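Local coordinates for protein betainyl-CoA thiolase (PDB 2HLJ) that probably acts on acyl-CoA thioesters, perhaps betainyl-CoA, as a hotdog-fold thioesterase or acyltransferase, at residues Phe27-Phe32 against Ala62-Leu67; His91-Leu96 against Leu105-Gln110; Asp41-Asp46 against His127-Arg132. All coordinates share one frame; numbering follows the deposited sequence.

Interaction 1: Phe27-Phe32 against Ala62-Leu67; sequences FYLLIF and AHINYL
Y28 and Y66 form the aromatic part of the contact, a T-shaped pair in which the ring edge of Y66 is driven against the face of Y28. The centroids lie 4.8 Å apart and the planes meet at 81°. Y66 presents its CD2-CE2 edge: CD2 stands over the centre of the Y28 ring, 3.5 Å above its plane, while CE2 comes as near as 3.5 Å to CD1 of Y28. In Y28 the CB bond already points at the strand, and CG is anti to the carbonyl carbon (chi1 -69°); the turn of the ring about the next bond (chi2 77°) sets its face to Y66. The hydroxyl groups bind beyond the pair: Y28 OH is hydrogen-bonded to H68 O, and Y66 OH makes a weak bond to D25 O.

The aliphatic part converges on one methyl group, CD1 of I64. It sits 4.1 Å from CB of Y28, meets the ring edge of F32 at CE2 (3.9 Å), and has CD1 of L29 at 4.3 Å. CG1 of I64 is anti to the backbone N, and the chain stays extended to CD1, which is thereby carried out to the helix. Within the strand, CG1 of I64 also lies 3.7 Å above the plane of the Y66 ring, two residues on, offset toward the rim.

The touching side chains are all buried, and the interaction between the segments is apolar throughout. Residues A62 to N65 of this strand pair in an antiparallel ladder with a strand of the second subunit, and L29 packs on L29 of that subunit. Helix 25-43 lying across the antiparallel sheet, whose outer strand continues into a partner's sheet, is the hallmark of the hotdog fold and its dimer.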
# COMPACT_ATOMS: atom_id res chain seq x y z
N PHE A 27 1.48 -0.95 7.30
CA PHE A 27 0.66 -1.73 8.21
C PHE A 27 -0.80 -1.29 8.17
O PHE A 27 -1.68 -2.07 8.53
CB PHE A 27 1.25 -1.76 9.62
CG PHE A 27 2.52 -2.57 9.74
CD1 PHE A 27 2.54 -3.90 9.38
CD2 PHE A 27 3.71 -1.99 10.17
CE1 PHE A 27 3.72 -4.64 9.45
CE2 PHE A 27 4.88 -2.71 10.23
CZ PHE A 27 4.88 -4.05 9.87
N TYR A 28 -1.08 -0.08 7.69
CA TYR A 28 -2.49 0.25 7.34
C TYR A 28 -2.93 -0.71 6.24
O TYR A 28 -4.00 -1.33 6.32
CB TYR A 28 -2.66 1.65 6.80
CG TYR A 28 -2.48 2.85 7.69
CD1 TYR A 28 -1.22 3.29 8.04
CD2 TYR A 28 -3.57 3.65 8.05
CE1 TYR A 28 -1.05 4.42 8.79
CE2 TYR A 28 -3.42 4.81 8.79
CZ TYR A 28 -2.14 5.20 9.16
OH TYR A 28 -1.93 6.36 9.89
N LEU A 29 -2.08 -0.87 5.22
CA LEU A 29 -2.34 -1.82 4.12
C LEU A 29 -2.38 -3.28 4.56
O LEU A 29 -3.17 -4.04 4.03
CB LEU A 29 -1.38 -1.62 2.94
CG LEU A 29 -1.85 -2.12 1.57
CD1 LEU A 29 -3.03 -1.30 0.98
CD2 LEU A 29 -0.67 -2.09 0.56
N LEU A 30 -1.57 -3.68 5.55
CA LEU A 30 -1.67 -5.01 6.11
C LEU A 30 -3.04 -5.29 6.74
O LEU A 30 -3.63 -6.37 6.52
CB LEU A 30 -0.55 -5.29 7.14
CG LEU A 30 -0.54 -6.72 7.65
CD1 LEU A 30 -0.36 -7.72 6.51
CD2 LEU A 30 0.53 -6.95 8.74
N ILE A 31 -3.52 -4.35 7.53
CA ILE A 31 -4.85 -4.45 8.15
C ILE A 31 -5.91 -4.58 7.07
O ILE A 31 -6.78 -5.44 7.14
CB ILE A 31 -5.16 -3.20 9.03
CG1 ILE A 31 -4.24 -3.15 10.24
CG2 ILE A 31 -6.64 -3.14 9.41
CD1 ILE A 31 -4.16 -1.78 10.84
N PHE A 32 -5.82 -3.77 6.02
CA PHE A 32 -6.73 -3.96 4.89
C PHE A 32 -6.59 -5.33 4.17
O PHE A 32 -7.60 -5.90 3.73
CB PHE A 32 -6.60 -2.82 3.87
CG PHE A 32 -7.01 -1.46 4.37
CD1 PHE A 32 -8.02 -1.27 5.30
CD2 PHE A 32 -6.44 -0.32 3.78
CE1 PHE A 32 -8.40 0.01 5.69
CE2 PHE A 32 -6.77 0.94 4.21
CZ PHE A 32 -7.78 1.12 5.13
N ALA A 62 -3.46 -0.96 -6.06
CA ALA A 62 -4.13 -0.34 -4.95
C ALA A 62 -3.70 1.11 -4.82
O ALA A 62 -2.54 1.46 -5.12
CB ALA A 62 -3.82 -1.09 -3.63
N HIS A 63 -4.65 1.95 -4.42
CA HIS A 63 -4.35 3.32 -4.00
C HIS A 63 -4.64 3.37 -2.51
O HIS A 63 -5.51 2.66 -2.04
CB HIS A 63 -5.23 4.35 -4.73
CG HIS A 63 -4.62 5.71 -4.79
ND1 HIS A 63 -5.01 6.73 -3.95
CD2 HIS A 63 -3.61 6.22 -5.53
CE1 HIS A 63 -4.28 7.79 -4.18
NE2 HIS A 63 -3.41 7.51 -5.13
N ILE A 64 -3.90 4.18 -1.77
CA ILE A 64 -4.23 4.38 -0.38
C ILE A 64 -4.03 5.82 0.02
O ILE A 64 -3.01 6.43 -0.29
CB ILE A 64 -3.50 3.37 0.55
CG1 ILE A 64 -3.79 3.70 2.00
CG2 ILE A 64 -2.04 3.36 0.33
CD1 ILE A 64 -3.45 2.53 2.87
N ASN A 65 -5.06 6.36 0.65
CA ASN A 65 -4.98 7.69 1.24
C ASN A 65 -4.89 7.59 2.72
O ASN A 65 -5.73 6.94 3.32
CB ASN A 65 -6.21 8.47 0.87
CG ASN A 65 -6.29 8.71 -0.60
OD1 ASN A 65 -6.69 7.82 -1.36
ND2 ASN A 65 -5.83 9.87 -1.03
N TYR A 66 -3.93 8.30 3.31
CA TYR A 66 -3.77 8.28 4.77
C TYR A 66 -4.18 9.64 5.30
O TYR A 66 -3.53 10.63 5.00
CB TYR A 66 -2.32 8.01 5.13
CG TYR A 66 -1.72 6.76 4.54
CD1 TYR A 66 -1.07 6.78 3.30
CD2 TYR A 66 -1.69 5.57 5.28
CE1 TYR A 66 -0.48 5.64 2.79
CE2 TYR A 66 -1.09 4.46 4.78
CZ TYR A 66 -0.50 4.48 3.54
OH TYR A 66 0.08 3.32 3.08
N LEU A 67 -5.31 9.69 6.01
CA LEU A 67 -5.88 10.94 6.51
C LEU A 67 -5.41 11.26 7.92
O LEU A 67 -5.29 12.42 8.27
CB LEU A 67 -7.41 10.91 6.43
CG LEU A 67 -8.05 10.78 5.04
CD1 LEU A 67 -7.43 11.75 4.02
CD2 LEU A 67 -8.00 9.39 4.49

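Interaction 2: His91-Leu96 against Leu105-Gln110; sequences HVYHSL and LAASEQ
H91-L96 and L105-Q110 run antiparallel, hydrogen-bonded by reciprocal N-H...O pairs between V92 and Q110 (2.9 Å from V92 N to Q110 O) and between H94 and S108, and then by L96 N to A106 O and L105 N to L96 O. On the Y93 and E109 side, H91 reaches across to the carboxylate. Its NE2 donates to E109 OE2 (2.7 Å), which receives it on the anti lone pair. Ring and carboxylate are 25° apart, and E109 OE1 is taken by G150 N, so both oxygens are engaged. Y93 lays its hydroxyl end by the A107 methyl, OH to CB 3.3 Å, and that hydroxyl is hydrogen-bonded to Y148 N. On the other face Q110 sends NE2 to S108 OG (3.1 Å), the partner lying near the amide plane; S108 OG also binds H63 O. The amide of Q110 stands at 86° to the H94 ring, whose edge faces Q110 CD.

This face lies under helix 25-43, with A106 on Y28, S108 on F32 and Q110 on L29, while H94 binds T36 OG1 of that helix and T80 OG1 of strand 75-85. Both strands are interior to the sheet, between strands 75-85 and 57-66.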
# COMPACT_ATOMS: atom_id res chain seq x y z
N HIS A 91 -13.39 -5.40 -7.50
CA HIS A 91 -13.04 -4.00 -7.26
C HIS A 91 -13.59 -3.65 -5.86
O HIS A 91 -14.79 -3.72 -5.63
CB HIS A 91 -13.63 -3.15 -8.38
CG HIS A 91 -13.21 -1.72 -8.38
ND1 HIS A 91 -13.86 -0.77 -9.14
CD2 HIS A 91 -12.22 -1.07 -7.72
CE1 HIS A 91 -13.27 0.40 -8.96
NE2 HIS A 91 -12.28 0.25 -8.10
N VAL A 92 -12.70 -3.34 -4.93
CA VAL A 92 -13.08 -3.15 -3.53
C VAL A 92 -12.54 -1.86 -2.91
O VAL A 92 -11.60 -1.26 -3.42
CB VAL A 92 -12.59 -4.34 -2.65
CG1 VAL A 92 -13.18 -5.63 -3.18
CG2 VAL A 92 -11.09 -4.41 -2.63
N TYR A 93 -13.18 -1.44 -1.83
CA TYR A 93 -12.84 -0.19 -1.16
C TYR A 93 -12.87 -0.48 0.32
O TYR A 93 -13.90 -0.94 0.80
CB TYR A 93 -13.87 0.90 -1.50
CG TYR A 93 -13.62 2.27 -0.87
CD1 TYR A 93 -12.76 3.16 -1.45
CD2 TYR A 93 -14.29 2.67 0.27
CE1 TYR A 93 -12.53 4.41 -0.92
CE2 TYR A 93 -14.07 3.92 0.83
CZ TYR A 93 -13.18 4.79 0.21
OH TYR A 93 -12.95 6.06 0.67
N HIS A 94 -11.74 -0.31 0.99
CA HIS A 94 -11.64 -0.46 2.43
C HIS A 94 -11.45 0.90 3.06
O HIS A 94 -10.79 1.78 2.49
CB HIS A 94 -10.41 -1.31 2.82
CG HIS A 94 -10.44 -2.73 2.37
ND1 HIS A 94 -11.43 -3.62 2.75
CD2 HIS A 94 -9.57 -3.43 1.61
CE1 HIS A 94 -11.16 -4.80 2.23
NE2 HIS A 94 -10.02 -4.72 1.57
N SER A 95 -12.05 1.11 4.23
CA SER A 95 -11.82 2.29 5.02
C SER A 95 -11.51 1.87 6.47
O SER A 95 -11.94 0.80 6.94
CB SER A 95 -13.00 3.28 4.92
OG SER A 95 -14.24 2.68 5.33
N LEU A 96 -10.69 2.66 7.14
CA LEU A 96 -10.23 2.35 8.49
C LEU A 96 -10.86 3.32 9.45
O LEU A 96 -10.93 4.51 9.19
CB LEU A 96 -8.71 2.42 8.61
CG LEU A 96 -8.08 1.85 9.91
CD1 LEU A 96 -8.19 0.34 10.03
CD2 LEU A 96 -6.63 2.31 10.02
N LEU A 105 -9.82 7.22 8.98
CA LEU A 105 -8.41 7.33 9.27
C LEU A 105 -7.56 7.11 8.03
O LEU A 105 -6.45 7.66 7.92
CB LEU A 105 -8.04 6.27 10.31
CG LEU A 105 -8.85 6.30 11.62
CD1 LEU A 105 -8.41 5.19 12.54
CD2 LEU A 105 -8.67 7.65 12.27
N ALA A 106 -8.03 6.20 7.19
CA ALA A 106 -7.40 5.86 5.91
C ALA A 106 -8.43 5.13 5.07
O ALA A 106 -9.41 4.62 5.59
CB ALA A 106 -6.22 4.95 6.13
N ALA A 107 -8.20 5.11 3.76
CA ALA A 107 -9.07 4.42 2.79
C ALA A 107 -8.22 3.87 1.65
O ALA A 107 -7.16 4.44 1.31
CB ALA A 107 -10.14 5.39 2.28
N SER A 108 -8.65 2.76 1.03
CA SER A 108 -7.91 2.18 -0.07
C SER A 108 -8.84 1.58 -1.08
O SER A 108 -9.70 0.79 -0.71
CB SER A 108 -7.00 1.04 0.44
OG SER A 108 -6.22 0.54 -0.62
N GLU A 109 -8.63 1.94 -2.35
CA GLU A 109 -9.32 1.36 -3.48
C GLU A 109 -8.40 0.31 -4.06
O GLU A 109 -7.23 0.60 -4.26
CB GLU A 109 -9.56 2.46 -4.53
CG GLU A 109 -10.45 2.02 -5.68
CD GLU A 109 -10.50 3.02 -6.82
OE1 GLU A 109 -9.82 4.08 -6.73
OE2 GLU A 109 -11.24 2.76 -7.80
N GLN A 110 -8.91 -0.89 -4.34
CA GLN A 110 -8.07 -1.96 -4.82
C GLN A 110 -8.74 -2.75 -5.88
O GLN A 110 -9.96 -2.88 -5.89
CB GLN A 110 -7.73 -2.93 -3.69
CG GLN A 110 -7.44 -2.23 -2.39
CD GLN A 110 -6.74 -3.12 -1.42
OE1 GLN A 110 -6.86 -4.34 -1.49
NE2 GLN A 110 -6.02 -2.52 -0.50

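Interaction 3: Asp41-Asp46 against His127-Arg132; sequences DRIGLD and HTTVCR
I43 packs against R132 and T129 in the tighter part of the contact, where the end of helix 25-43 meets the first turns of helix 127-138. CB of I43 lies 4.0 Å from CB of R132, and its CG2 touches the same carbon. CG1 of I43 falls between the backbone N and the carbonyl carbon (chi1 70°), and from there CD1 continues to the CG2 methyl of T129 at 4.1 Å. L45 adds its CD1 beside T129 OG1 (3.9 Å). I43 is buried further by L133 and L136 of the second helix.

The other side is polar and wetter. From CB, which packs against I43, the R132 side chain runs extended as far as NE, passing CD close to I43 O. NH1 then donates to that same oxygen at 3.0 Å with an N-H...O angle of 166°. The oxygen lies near the guanidinium plane, although the N-H arrives from above the carbonyl plane. T128 CG2 covers one face of the guanidinium. One water donates to I43 O and is also hydrogen-bonded to T129 OG1; a second donates to G44 O and accepts from R132 NH1 (3.1 Å).

G44, with positive phi, is the C-prime residue of a Schellman motif closing helix 25-43: L45 N bonds to M40 O, and G44 N binds D41 O weakly. I43 O thus lies at the helix C-terminus, where carbonyls lack the next turn's N-H groups. An arginine N-H and a water supply donors instead, and the positive charge of R132 would probably be favoured beside the negative end of the helix dipole.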
# COMPACT_ATOMS: atom_id res chain seq x y z
N ASP A 41 -13.34 -15.23 3.24
CA ASP A 41 -13.98 -16.19 4.16
C ASP A 41 -15.50 -16.02 4.24
O ASP A 41 -16.25 -17.00 4.27
CB ASP A 41 -13.45 -16.08 5.58
CG ASP A 41 -12.06 -16.61 5.74
OD1 ASP A 41 -11.66 -17.50 4.93
OD2 ASP A 41 -11.37 -16.13 6.68
N ARG A 42 -15.96 -14.79 4.26
CA ARG A 42 -17.40 -14.53 4.37
C ARG A 42 -18.16 -15.04 3.16
O ARG A 42 -19.26 -15.57 3.31
CB ARG A 42 -17.69 -13.03 4.48
CG ARG A 42 -17.39 -12.42 5.80
CD ARG A 42 -17.87 -10.99 5.76
NE ARG A 42 -17.68 -10.29 7.03
CZ ARG A 42 -18.65 -10.01 7.88
NH1 ARG A 42 -19.92 -10.32 7.62
NH2 ARG A 42 -18.35 -9.39 9.00
N ILE A 43 -17.60 -14.86 1.97
CA ILE A 43 -18.26 -15.38 0.80
C ILE A 43 -17.83 -16.80 0.46
O ILE A 43 -18.32 -17.37 -0.48
CB ILE A 43 -18.17 -14.43 -0.41
CG1 ILE A 43 -16.77 -14.33 -0.99
CG2 ILE A 43 -18.72 -13.03 -0.04
CD1 ILE A 43 -16.77 -13.56 -2.32
N GLY A 44 -16.94 -17.38 1.27
CA GLY A 44 -16.53 -18.78 1.10
C GLY A 44 -15.78 -19.04 -0.18
O GLY A 44 -15.88 -20.12 -0.73
N LEU A 45 -14.99 -18.09 -0.64
CA LEU A 45 -14.31 -18.23 -1.92
C LEU A 45 -13.19 -19.24 -1.78
O LEU A 45 -12.30 -19.06 -0.95
CB LEU A 45 -13.76 -16.91 -2.42
CG LEU A 45 -12.89 -16.98 -3.69
CD1 LEU A 45 -13.67 -17.42 -4.91
CD2 LEU A 45 -12.20 -15.66 -3.96
N ASP A 46 -13.26 -20.30 -2.58
CA ASP A 46 -12.27 -21.38 -2.57
C ASP A 46 -12.03 -21.94 -1.17
O ASP A 46 -10.92 -22.31 -0.84
CB ASP A 46 -10.96 -20.92 -3.18
CG ASP A 46 -11.10 -20.54 -4.63
OD1 ASP A 46 -11.65 -21.34 -5.43
OD2 ASP A 46 -10.64 -19.44 -4.99
N HIS A 127 -20.97 -19.53 -10.09
CA HIS A 127 -22.32 -19.04 -9.83
C HIS A 127 -22.60 -18.68 -8.37
O HIS A 127 -23.20 -17.65 -8.10
CB HIS A 127 -23.37 -20.05 -10.32
CG HIS A 127 -24.79 -19.61 -10.06
ND1 HIS A 127 -25.50 -20.01 -8.95
CD2 HIS A 127 -25.62 -18.80 -10.77
CE1 HIS A 127 -26.70 -19.46 -8.98
NE2 HIS A 127 -26.80 -18.73 -10.07
N THR A 128 -22.17 -19.52 -7.44
CA THR A 128 -22.38 -19.30 -6.02
C THR A 128 -21.65 -18.07 -5.48
O THR A 128 -22.20 -17.32 -4.68
CB THR A 128 -21.90 -20.55 -5.23
OG1 THR A 128 -22.62 -21.70 -5.69
CG2 THR A 128 -22.16 -20.40 -3.77
N THR A 129 -20.40 -17.88 -5.91
CA THR A 129 -19.62 -16.71 -5.56
C THR A 129 -20.32 -15.44 -6.04
O THR A 129 -20.41 -14.46 -5.30
CB THR A 129 -18.17 -16.77 -6.17
OG1 THR A 129 -17.47 -17.89 -5.65
CG2 THR A 129 -17.38 -15.54 -5.83
N VAL A 130 -20.76 -15.44 -7.30
CA VAL A 130 -21.45 -14.28 -7.85
C VAL A 130 -22.70 -13.95 -7.05
O VAL A 130 -23.02 -12.77 -6.80
CB VAL A 130 -21.86 -14.49 -9.31
CG1 VAL A 130 -22.73 -13.37 -9.79
CG2 VAL A 130 -20.62 -14.60 -10.20
N CYS A 131 -23.45 -14.98 -6.68
CA CYS A 131 -24.66 -14.77 -5.88
C CYS A 131 -24.33 -14.16 -4.52
O CYS A 131 -25.01 -13.25 -4.09
CB CYS A 131 -25.47 -16.07 -5.72
SG CYS A 131 -26.28 -16.58 -7.26
N ARG A 132 -23.27 -14.63 -3.86
CA ARG A 132 -22.89 -14.03 -2.57
C ARG A 132 -22.37 -12.58 -2.73
O ARG A 132 -22.69 -11.71 -1.93
CB ARG A 132 -21.88 -14.92 -1.85
CG ARG A 132 -22.44 -16.30 -1.59
CD ARG A 132 -21.42 -17.28 -1.00
NE ARG A 132 -22.07 -18.58 -0.84
CZ ARG A 132 -21.45 -19.74 -0.63
NH1 ARG A 132 -20.14 -19.81 -0.60
NH2 ARG A 132 -22.17 -20.84 -0.52
O HOH W 1 -17.81 -18.44 -3.05
O HOH W 2 -18.08 -22.13 -0.06

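Helix 25-43 ties interaction 1 to interaction 3: its early turns lie on strand 57-66, and its C-terminal end meets helix 127-138, with the two centres 25 Å apart on opposite sides of the chain's centre. Interactions 1 and 2 are contiguous, centres 7 Å apart, because strands 57-66 and 104-114 are sheet neighbours; H63 N lies 2.9 Å from E109 O, and F32 packs on H94. Along the chain, interaction 1 closes before interaction 2 opens, while 41-46 with 127-132 encloses interaction 2, about 21 Å away between centres. The first two contacts thus build the helix-on-sheet core next to the second subunit, and the third joins two helix ends away from that subunit.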